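Local coordinates for oligopeptide-binding protein appA (Bacillus subtilis, PDB 1XOC), which binds oligopeptides such as tetra- and pentapeptides, but not tripeptides, for an ABC permease that can serve sporulation and genetic competence, at residues A225-E229 / F240-D246; F362-N367 / D411-M417; D426-H432 / M454-K458. All blocks are in the same frame, centred on the assembly; numbering follows the deposited sequence.

Contact 1 of 3, residues A225-E229 / F240-D246; sequences ANAAE and FNVPATD
Glu229 OE2 is hemmed in by carbon on several sides and has no hydrogen-bonding partner in the model. The Phe240 ring turns its edge to this oxygen, with Phe240 CE2 3.0 Å from Glu229 OE2 and the oxygen lying in the ring plane, where the polarised C-H bonds point. From the loop that follows the strand, Val242 CG1 comes within 3.1 Å of Glu229 OE2, and Pro243 CD within 3.2 Å of the same atom. The glutamate gets there by a bend at chi2 (-57°) that turns the carboxylate toward the ring and the proline.

The same helix turn also packs by its alanines: Ala228 CB sits over one face of Phe240, 3.8 Å from the ring centroid, while Ala225 CB touches Pro243 CG at 4.1 Å. Helix 225-234 is thereby seated against the short strand 240-241 that succeeds it in the chain and pairs antiparallel with strand 483-496. Asn241 starts away from the helix, its OD1 bonded to His492 N, and packs on an aromatic side chain of the bound peptide.

Asp246 OD1, 3.8 Å from Glu229 CG, forms a salt bridge with Lys371, which probably tempers its effect on Glu229 OE2, 4.8 Å from that OD1. The carbon surroundings and the missing partner may still raise the glutamate's pKa and favour a protonated carboxyl.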
loop_
_atom_site.group_PDB
_atom_site.type_symbol
_atom_site.label_atom_id
_atom_site.label_comp_id
_atom_site.label_asym_id
_atom_site.label_seq_id
_atom_site.Cartn_x
_atom_site.Cartn_y
_atom_site.Cartn_z
ATOM N N ALA A 225 -13.843 1.767 13.275
ATOM C CA ALA A 225 -14.695 1.398 12.149
ATOM C C ALA A 225 -16.176 1.465 12.540
ATOM O O ALA A 225 -17.002 1.841 11.718
ATOM C CB ALA A 225 -14.337 -0.001 11.648
ATOM N N ASN A 226 -16.499 1.127 13.780
ATOM C CA ASN A 226 -17.898 1.138 14.224
ATOM C C ASN A 226 -18.430 2.567 14.275
ATOM O O ASN A 226 -19.569 2.829 13.884
ATOM C CB ASN A 226 -18.079 0.458 15.578
ATOM C CG ASN A 226 -17.907 -1.068 15.518
ATOM O OD1 ASN A 226 -17.773 -1.722 16.569
ATOM N ND2 ASN A 226 -17.942 -1.640 14.323
ATOM N N ALA A 227 -17.593 3.490 14.751
ATOM C CA ALA A 227 -17.959 4.898 14.790
ATOM C C ALA A 227 -18.159 5.454 13.394
ATOM O O ALA A 227 -19.065 6.257 13.187
ATOM C CB ALA A 227 -16.905 5.721 15.563
ATOM N N ALA A 228 -17.335 5.024 12.430
ATOM C CA ALA A 228 -17.435 5.496 11.068
ATOM C C ALA A 228 -18.722 4.991 10.458
ATOM O O ALA A 228 -19.384 5.701 9.713
ATOM C CB ALA A 228 -16.266 4.997 10.250
ATOM N N GLU A 229 -19.067 3.746 10.736
ATOM C CA GLU A 229 -20.351 3.197 10.266
ATOM C C GLU A 229 -21.543 3.972 10.824
ATOM O O GLU A 229 -22.482 4.305 10.087
ATOM C CB GLU A 229 -20.455 1.712 10.594
ATOM C CG GLU A 229 -19.543 0.903 9.731
ATOM C CD GLU A 229 -19.822 1.122 8.259
ATOM O OE1 GLU A 229 -20.947 1.577 7.909
ATOM O OE2 GLU A 229 -18.923 0.844 7.434
ATOM N N PHE A 240 -17.399 5.568 2.292
ATOM C CA PHE A 240 -16.699 4.735 3.275
ATOM C C PHE A 240 -16.595 3.302 2.787
ATOM O O PHE A 240 -17.539 2.787 2.196
ATOM C CB PHE A 240 -17.433 4.784 4.637
ATOM C CG PHE A 240 -16.665 4.141 5.752
ATOM C CD1 PHE A 240 -15.391 4.566 6.038
ATOM C CD2 PHE A 240 -17.172 3.071 6.444
ATOM C CE1 PHE A 240 -14.664 3.952 7.060
ATOM C CE2 PHE A 240 -16.417 2.435 7.461
ATOM C CZ PHE A 240 -15.191 2.877 7.748
ATOM N N ASN A 241 -15.462 2.647 3.097
ATOM C CA ASN A 241 -15.267 1.213 2.883
ATOM C C ASN A 241 -15.829 0.455 4.067
ATOM O O ASN A 241 -15.177 0.334 5.118
ATOM C CB ASN A 241 -13.774 0.917 2.723
ATOM C CG ASN A 241 -13.491 -0.519 2.250
ATOM O OD1 ASN A 241 -14.390 -1.367 2.119
ATOM N ND2 ASN A 241 -12.210 -0.782 1.994
ATOM N N VAL A 242 -17.055 -0.008 3.927
ATOM C CA VAL A 242 -17.767 -0.666 5.007
ATOM C C VAL A 242 -17.212 -2.060 5.267
ATOM O O VAL A 242 -17.130 -2.876 4.341
ATOM C CB VAL A 242 -19.272 -0.822 4.646
ATOM C CG1 VAL A 242 -20.026 -1.542 5.741
ATOM C CG2 VAL A 242 -19.867 0.541 4.326
ATOM N N PRO A 243 -16.884 -2.379 6.526
ATOM C CA PRO A 243 -16.497 -3.766 6.842
ATOM C C PRO A 243 -17.559 -4.774 6.420
ATOM O O PRO A 243 -18.749 -4.513 6.561
ATOM C CB PRO A 243 -16.400 -3.757 8.374
ATOM C CG PRO A 243 -16.076 -2.353 8.720
ATOM C CD PRO A 243 -16.831 -1.515 7.725
ATOM N N ALA A 244 -17.141 -5.947 5.953
ATOM C CA ALA A 244 -18.108 -6.959 5.483
ATOM C C ALA A 244 -19.171 -7.336 6.506
ATOM O O ALA A 244 -20.329 -7.584 6.150
ATOM C CB ALA A 244 -17.391 -8.218 5.036
ATOM N N THR A 245 -18.785 -7.400 7.780
ATOM C CA THR A 245 -19.701 -7.758 8.839
ATOM C C THR A 245 -20.832 -6.740 9.001
ATOM O O THR A 245 -21.888 -7.081 9.519
ATOM C CB THR A 245 -18.961 -7.949 10.193
ATOM O OG1 THR A 245 -18.193 -6.791 10.492
ATOM C CG2 THR A 245 -18.009 -9.130 10.129
ATOM N N ASP A 246 -20.617 -5.509 8.531
ATOM C CA ASP A 246 -21.629 -4.456 8.608
ATOM C C ASP A 246 -22.408 -4.238 7.298
ATOM O O ASP A 246 -23.184 -3.287 7.202
ATOM C CB ASP A 246 -20.968 -3.138 9.018
ATOM C CG ASP A 246 -20.388 -3.187 10.417
ATOM O OD1 ASP A 246 -19.220 -2.807 10.588
ATOM O OD2 ASP A 246 -21.109 -3.606 11.342
#

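Contact 2 of 3, residues F362-N367 / D411-M417; sequences FTLKTN and DFDAMVM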
loop_
_atom_site.group_PDB
_atom_site.type_symbol
_atom_site.label_atom_id
_atom_site.label_comp_id
_atom_site.label_asym_id
_atom_site.label_seq_id
_atom_site.Cartn_x
_atom_site.Cartn_y
_atom_site.Cartn_z
ATOM N N PHE A 362 5.711 -12.948 22.866
ATOM C CA PHE A 362 5.901 -11.745 22.059
ATOM C C PHE A 362 4.636 -10.894 21.991
ATOM O O PHE A 362 3.554 -11.327 22.362
ATOM C CB PHE A 362 6.361 -12.108 20.638
ATOM C CG PHE A 362 5.333 -12.845 19.829
ATOM C CD1 PHE A 362 4.489 -12.157 18.946
ATOM C CD2 PHE A 362 5.208 -14.220 19.938
ATOM C CE1 PHE A 362 3.539 -12.837 18.224
ATOM C CE2 PHE A 362 4.275 -14.901 19.231
ATOM C CZ PHE A 362 3.440 -14.217 18.340
ATOM N N THR A 363 4.802 -9.687 21.454
ATOM C CA THR A 363 3.709 -8.753 21.240
ATOM C C THR A 363 3.312 -8.699 19.749
ATOM O O THR A 363 4.155 -8.523 18.842
ATOM C CB THR A 363 4.082 -7.368 21.766
ATOM O OG1 THR A 363 4.354 -7.472 23.174
ATOM C CG2 THR A 363 2.976 -6.336 21.525
ATOM N N LEU A 364 2.007 -8.871 19.502
ATOM C CA LEU A 364 1.408 -8.734 18.175
ATOM C C LEU A 364 0.672 -7.398 18.058
ATOM O O LEU A 364 -0.359 -7.160 18.716
ATOM C CB LEU A 364 0.427 -9.872 17.939
ATOM C CG LEU A 364 -0.280 -9.991 16.579
ATOM C CD1 LEU A 364 0.687 -10.193 15.429
ATOM C CD2 LEU A 364 -1.275 -11.133 16.599
ATOM N N LYS A 365 1.193 -6.537 17.179
ATOM C CA LYS A 365 0.618 -5.219 16.955
ATOM C C LYS A 365 -0.316 -5.190 15.751
ATOM O O LYS A 365 -0.132 -5.949 14.782
ATOM C CB LYS A 365 1.721 -4.190 16.689
ATOM C CG LYS A 365 2.559 -3.818 17.852
ATOM C CD LYS A 365 3.658 -2.825 17.470
ATOM C CE LYS A 365 4.304 -2.278 18.727
ATOM N NZ LYS A 365 5.489 -1.407 18.469
ATOM N N THR A 366 -1.295 -4.286 15.785
ATOM C CA THR A 366 -2.033 -3.931 14.562
ATOM C C THR A 366 -2.585 -2.529 14.681
ATOM O O THR A 366 -2.419 -1.906 15.753
ATOM C CB THR A 366 -3.171 -4.930 14.232
ATOM O OG1 THR A 366 -3.550 -4.731 12.851
ATOM C CG2 THR A 366 -4.356 -4.742 15.107
ATOM N N ASN A 367 -3.242 -2.024 13.642
ATOM C CA ASN A 367 -3.652 -0.621 13.629
ATOM C C ASN A 367 -5.021 -0.324 14.235
ATOM O O ASN A 367 -6.017 -0.975 13.905
ATOM C CB ASN A 367 -3.568 -0.027 12.216
ATOM C CG ASN A 367 -4.278 -0.852 11.180
ATOM O OD1 ASN A 367 -3.959 -2.021 10.992
ATOM N ND2 ASN A 367 -5.229 -0.233 10.481
ATOM N N ASP A 411 10.241 -1.655 14.784
ATOM C CA ASP A 411 9.955 -1.737 16.215
ATOM C C ASP A 411 8.668 -2.526 16.418
ATOM O O ASP A 411 7.626 -1.967 16.783
ATOM C CB ASP A 411 9.832 -0.317 16.743
ATOM C CG ASP A 411 9.496 -0.251 18.213
ATOM O OD1 ASP A 411 8.894 0.772 18.597
ATOM O OD2 ASP A 411 9.776 -1.211 18.957
ATOM N N PHE A 412 8.760 -3.822 16.123
ATOM C CA PHE A 412 7.658 -4.769 16.299
ATOM C C PHE A 412 8.242 -6.180 16.354
ATOM O O PHE A 412 9.308 -6.433 15.778
ATOM C CB PHE A 412 6.623 -4.641 15.162
ATOM C CG PHE A 412 7.127 -5.074 13.814
ATOM C CD1 PHE A 412 7.924 -4.241 13.062
ATOM C CD2 PHE A 412 6.812 -6.313 13.318
ATOM C CE1 PHE A 412 8.385 -4.639 11.790
ATOM C CE2 PHE A 412 7.252 -6.699 12.021
ATOM C CZ PHE A 412 8.050 -5.858 11.295
ATOM N N ASP A 413 7.566 -7.077 17.074
ATOM C CA ASP A 413 7.876 -8.515 17.057
ATOM C C ASP A 413 7.101 -9.149 15.910
ATOM O O ASP A 413 7.656 -9.848 15.048
ATOM C CB ASP A 413 7.416 -9.192 18.343
ATOM C CG ASP A 413 8.100 -8.661 19.597
ATOM O OD1 ASP A 413 9.249 -8.173 19.516
ATOM O OD2 ASP A 413 7.465 -8.768 20.671
ATOM N N ALA A 414 5.802 -8.844 15.851
ATOM C CA ALA A 414 4.939 -9.332 14.769
ATOM C C ALA A 414 3.829 -8.326 14.569
ATOM O O ALA A 414 3.499 -7.589 15.478
ATOM C CB ALA A 414 4.371 -10.698 15.094
ATOM N N MET A 415 3.246 -8.280 13.373
ATOM C CA MET A 415 2.120 -7.383 13.153
ATOM C C MET A 415 1.106 -7.951 12.204
ATOM O O MET A 415 1.465 -8.676 11.292
ATOM C CB MET A 415 2.588 -6.031 12.652
ATOM C CG MET A 415 3.196 -6.057 11.290
ATOM S SD MET A 415 3.709 -4.408 10.772
ATOM C CE MET A 415 4.684 -4.843 9.324
ATOM N N VAL A 416 -0.158 -7.625 12.438
ATOM C CA VAL A 416 -1.222 -7.915 11.469
ATOM C C VAL A 416 -1.347 -6.689 10.578
ATOM O O VAL A 416 -1.614 -5.604 11.045
ATOM C CB VAL A 416 -2.570 -8.213 12.163
ATOM C CG1 VAL A 416 -3.637 -8.507 11.094
ATOM C CG2 VAL A 416 -2.438 -9.356 13.161
ATOM N N MET A 417 -1.147 -6.853 9.262
ATOM C CA MET A 417 -0.931 -5.687 8.390
ATOM C C MET A 417 -1.405 -6.037 7.006
ATOM O O MET A 417 -1.662 -7.202 6.740
ATOM C CB MET A 417 0.536 -5.310 8.369
ATOM C CG MET A 417 0.946 -4.015 7.695
ATOM S SD MET A 417 -0.047 -2.582 8.034
ATOM C CE MET A 417 0.001 -2.492 9.805
HETATM O O HOH W 1 5.292 -5.880 18.473
#
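Ala414 CB touches the Phe362 ring, 3.9 Å from Phe362 CE1; the same ring stacks edge-to-face with Phe278. Phe412 has Ala414 CA at its edge, in the ring plane. The carboxylate of Asp413 reaches back to the partner strand, its OD2 taking the N-H of Thr363 on the anti lone pair at 2.9 Å in a nearly straight bond (177°).

Strand 358-367 runs parallel to strand 414-420 here and pairs with strand 390-396 on its other side, as part of the mixed sheet of this solute-binding fold; helices 371-385 and 398-405 form the connections. At the start of the pairing the direct bond from Ala414 N to Thr363 O is weak, and a water bridges Thr363 O and Asp413 N. Further on the bonds are sound: Lys365 N gives to Ala414 O, and Val416 N to Lys365 O at 2.9 Å. Leu364 CD1 packs on Ala414 CB at 3.7 Å, on the sheet face opposite Lys365.

Lys365, extended beyond CG, runs over the sheet face on the Met415 side, so that its NZ reaches Asp411 O (2.8 Å), with Gln404 OE1 as a second acceptor. Thr366 holds OG1 opposite its own N (chi1 -163°), which lets it give a 2.8 Å bond to Val416 O. Asn367 ND2 bonds to the backbone of the bound peptide, on which Met417 also packs.

Contact 3 of 3, residues D426-H432 / M454-K458; sequences DQYDIFH and MKDAK
Met454 lays its side chain across the turn of helix 428-431. Its CB lies at the edge of the Tyr428 ring, SD runs past Gln427 O at 3.8 Å, and a bend at chi3 (-80°) turns the methyl toward the end of the short helix, where Met454 CE is 3.7 Å from both Phe431 O and His432 N. Backbone O of Met454 accepts from a water that also donates to Asp426 OD2. Next, Lys455 puts its CB 4.2 Å from His432 CE1, obliquely to the imidazole.

One turn on, Lys458 sends its chain over a face of Tyr428: CE stands 3.6 Å from the ring centroid, only 15° off the normal, and NZ makes a cation-pi contact. The opposite face of that ring is covered by His432 CB, and Tyr428 OH bonds to Glu124. A kink at chi4 (-67°) sets Lys458 NZ 3.0 Å from Asp426 OD1, on the syn side though tilted out of the carboxylate plane; Asp145 supplies a second salt bridge to the same amine. Asp426 OD2 meanwhile accepts from Tyr428 N at 2.9 Å, from above the carboxylate plane. Replacing Asp426 by an alanine would probably leave Tyr428 N without its cap and Lys458 with one carboxylate fewer to fix its amine over the ring.

The bond from Tyr428 N to Asp426 OD2 is that of an Asx turn leading into a helix, here the short one whose Ile430 packs on the bound peptide.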
loop_
_atom_site.group_PDB
_atom_site.type_symbol
_atom_site.label_atom_id
_atom_site.label_comp_id
_atom_site.label_asym_id
_atom_site.label_seq_id
_atom_site.Cartn_x
_atom_site.Cartn_y
_atom_site.Cartn_z
ATOM N N ASP A 426 5.847 -7.271 -8.994
ATOM C CA ASP A 426 7.287 -7.512 -8.764
ATOM C C ASP A 426 7.514 -7.472 -7.229
ATOM O O ASP A 426 7.314 -6.420 -6.561
ATOM C CB ASP A 426 8.182 -6.499 -9.534
ATOM C CG ASP A 426 9.710 -6.746 -9.334
ATOM O OD1 ASP A 426 10.569 -6.100 -10.027
ATOM O OD2 ASP A 426 10.065 -7.616 -8.506
ATOM N N GLN A 427 7.913 -8.632 -6.696
ATOM C CA GLN A 427 8.084 -8.890 -5.266
ATOM C C GLN A 427 9.407 -8.368 -4.713
ATOM O O GLN A 427 9.635 -8.429 -3.511
ATOM C CB GLN A 427 8.062 -10.401 -5.016
ATOM C CG GLN A 427 6.807 -11.116 -5.472
ATOM C CD GLN A 427 5.587 -10.497 -4.936
ATOM O OE1 GLN A 427 4.648 -10.183 -5.689
ATOM N NE2 GLN A 427 5.577 -10.266 -3.625
ATOM N N TYR A 428 10.283 -7.905 -5.591
ATOM C CA TYR A 428 11.602 -7.405 -5.210
ATOM C C TYR A 428 11.493 -6.330 -4.108
ATOM O O TYR A 428 12.258 -6.341 -3.153
ATOM C CB TYR A 428 12.293 -6.846 -6.448
ATOM C CG TYR A 428 13.651 -6.246 -6.232
ATOM C CD1 TYR A 428 14.813 -6.960 -6.488
ATOM C CD2 TYR A 428 13.774 -4.921 -5.822
ATOM C CE1 TYR A 428 16.057 -6.371 -6.315
ATOM C CE2 TYR A 428 15.007 -4.336 -5.651
ATOM C CZ TYR A 428 16.139 -5.065 -5.884
ATOM O OH TYR A 428 17.371 -4.459 -5.720
ATOM N N ASP A 429 10.546 -5.398 -4.251
ATOM C CA ASP A 429 10.459 -4.251 -3.351
ATOM C C ASP A 429 10.226 -4.682 -1.912
ATOM O O ASP A 429 10.653 -4.000 -0.984
ATOM C CB ASP A 429 9.334 -3.274 -3.791
ATOM C CG ASP A 429 9.681 -2.477 -5.044
ATOM O OD1 ASP A 429 10.838 -2.560 -5.515
ATOM O OD2 ASP A 429 8.791 -1.720 -5.568
ATOM N N ILE A 430 9.536 -5.800 -1.733
ATOM C CA ILE A 430 9.103 -6.262 -0.421
ATOM C C ILE A 430 9.972 -7.393 0.146
ATOM O O ILE A 430 10.166 -7.458 1.351
ATOM C CB ILE A 430 7.606 -6.703 -0.489
ATOM C CG1 ILE A 430 6.715 -5.468 -0.776
ATOM C CG2 ILE A 430 7.180 -7.387 0.785
ATOM C CD1 ILE A 430 5.239 -5.830 -1.057
ATOM N N PHE A 431 10.490 -8.266 -0.704
ATOM C CA PHE A 431 11.185 -9.490 -0.245
ATOM C C PHE A 431 12.666 -9.625 -0.585
ATOM O O PHE A 431 13.355 -10.506 -0.039
ATOM C CB PHE A 431 10.438 -10.734 -0.725
ATOM C CG PHE A 431 9.031 -10.868 -0.170
ATOM C CD1 PHE A 431 8.810 -11.093 1.179
ATOM C CD2 PHE A 431 7.931 -10.760 -1.002
ATOM C CE1 PHE A 431 7.507 -11.215 1.673
ATOM C CE2 PHE A 431 6.630 -10.865 -0.490
ATOM C CZ PHE A 431 6.445 -11.119 0.850
ATOM N N HIS A 432 13.195 -8.811 -1.492
ATOM C CA HIS A 432 14.640 -8.872 -1.752
ATOM C C HIS A 432 15.414 -8.334 -0.521
ATOM O O HIS A 432 15.041 -7.336 0.067
ATOM C CB HIS A 432 14.993 -8.116 -3.025
ATOM C CG HIS A 432 16.375 -8.396 -3.506
ATOM N ND1 HIS A 432 16.652 -9.263 -4.545
ATOM C CD2 HIS A 432 17.566 -7.912 -3.101
ATOM C CE1 HIS A 432 17.954 -9.301 -4.743
ATOM N NE2 HIS A 432 18.538 -8.502 -3.873
ATOM N N MET A 454 14.563 -12.924 -8.186
ATOM C CA MET A 454 13.896 -11.618 -8.261
ATOM C C MET A 454 14.693 -10.580 -9.045
ATOM O O MET A 454 14.134 -9.832 -9.847
ATOM C CB MET A 454 13.604 -11.107 -6.844
ATOM C CG MET A 454 12.479 -11.875 -6.153
ATOM S SD MET A 454 11.971 -11.230 -4.536
ATOM C CE MET A 454 13.231 -11.897 -3.458
ATOM N N LYS A 455 15.997 -10.532 -8.802
ATOM C CA LYS A 455 16.894 -9.659 -9.543
ATOM C C LYS A 455 16.920 -10.029 -11.033
ATOM O O LYS A 455 16.759 -9.161 -11.900
ATOM C CB LYS A 455 18.300 -9.749 -8.945
ATOM C CG LYS A 455 19.332 -8.781 -9.522
ATOM C CD LYS A 455 20.750 -9.288 -9.226
ATOM C CE LYS A 455 21.828 -8.447 -9.884
ATOM N NZ LYS A 455 23.201 -9.018 -9.668
ATOM N N ASP A 456 17.121 -11.316 -11.329
ATOM C CA ASP A 456 17.208 -11.782 -12.721
ATOM C C ASP A 456 15.873 -11.627 -13.453
ATOM O O ASP A 456 15.850 -11.379 -14.655
ATOM C CB ASP A 456 17.693 -13.243 -12.801
ATOM C CG ASP A 456 19.159 -13.427 -12.348
ATOM O OD1 ASP A 456 19.923 -12.440 -12.172
ATOM O OD2 ASP A 456 19.550 -14.596 -12.162
ATOM N N ALA A 457 14.761 -11.715 -12.723
ATOM C CA ALA A 457 13.427 -11.579 -13.328
ATOM C C ALA A 457 13.211 -10.217 -13.976
ATOM O O ALA A 457 12.455 -10.104 -14.935
ATOM C CB ALA A 457 12.331 -11.859 -12.308
ATOM N N LYS A 458 13.897 -9.194 -13.472
ATOM C CA LYS A 458 13.741 -7.829 -13.978
ATOM C C LYS A 458 14.106 -7.672 -15.432
ATOM O O LYS A 458 13.640 -6.742 -16.065
ATOM C CB LYS A 458 14.591 -6.834 -13.187
ATOM C CG LYS A 458 14.143 -6.652 -11.768
ATOM C CD LYS A 458 15.024 -5.676 -11.026
ATOM C CE LYS A 458 14.447 -5.367 -9.640
ATOM N NZ LYS A 458 13.143 -4.609 -9.705
HETATM O O HOH W 2 11.557 -9.381 -9.574
#

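Contact 2 is the buried one, made by backbone bonds between parallel strands together with bonds from the side chains of Asp413, Lys365 and Thr366, whereas contacts 1 and 3 are partly buried and rest on side chains. Contacts 1 and 2 reach the same mixed sheet, their centres 23 Å apart, and both touch helix 371-385, contact 1 at Lys371, contact 2 at Arg373 and Ala377. Contact 3 follows contact 2 along the chain, since strand 414-420 leads on toward helix 428-431, but lies across the chain's centre from contact 1. Their carboxylates contrast: Glu229 is enclosed by carbon, Asp413 joins sheet backbone, and Asp426 pairs with a lysine. All three contacts have at least one residue touching the bound peptide.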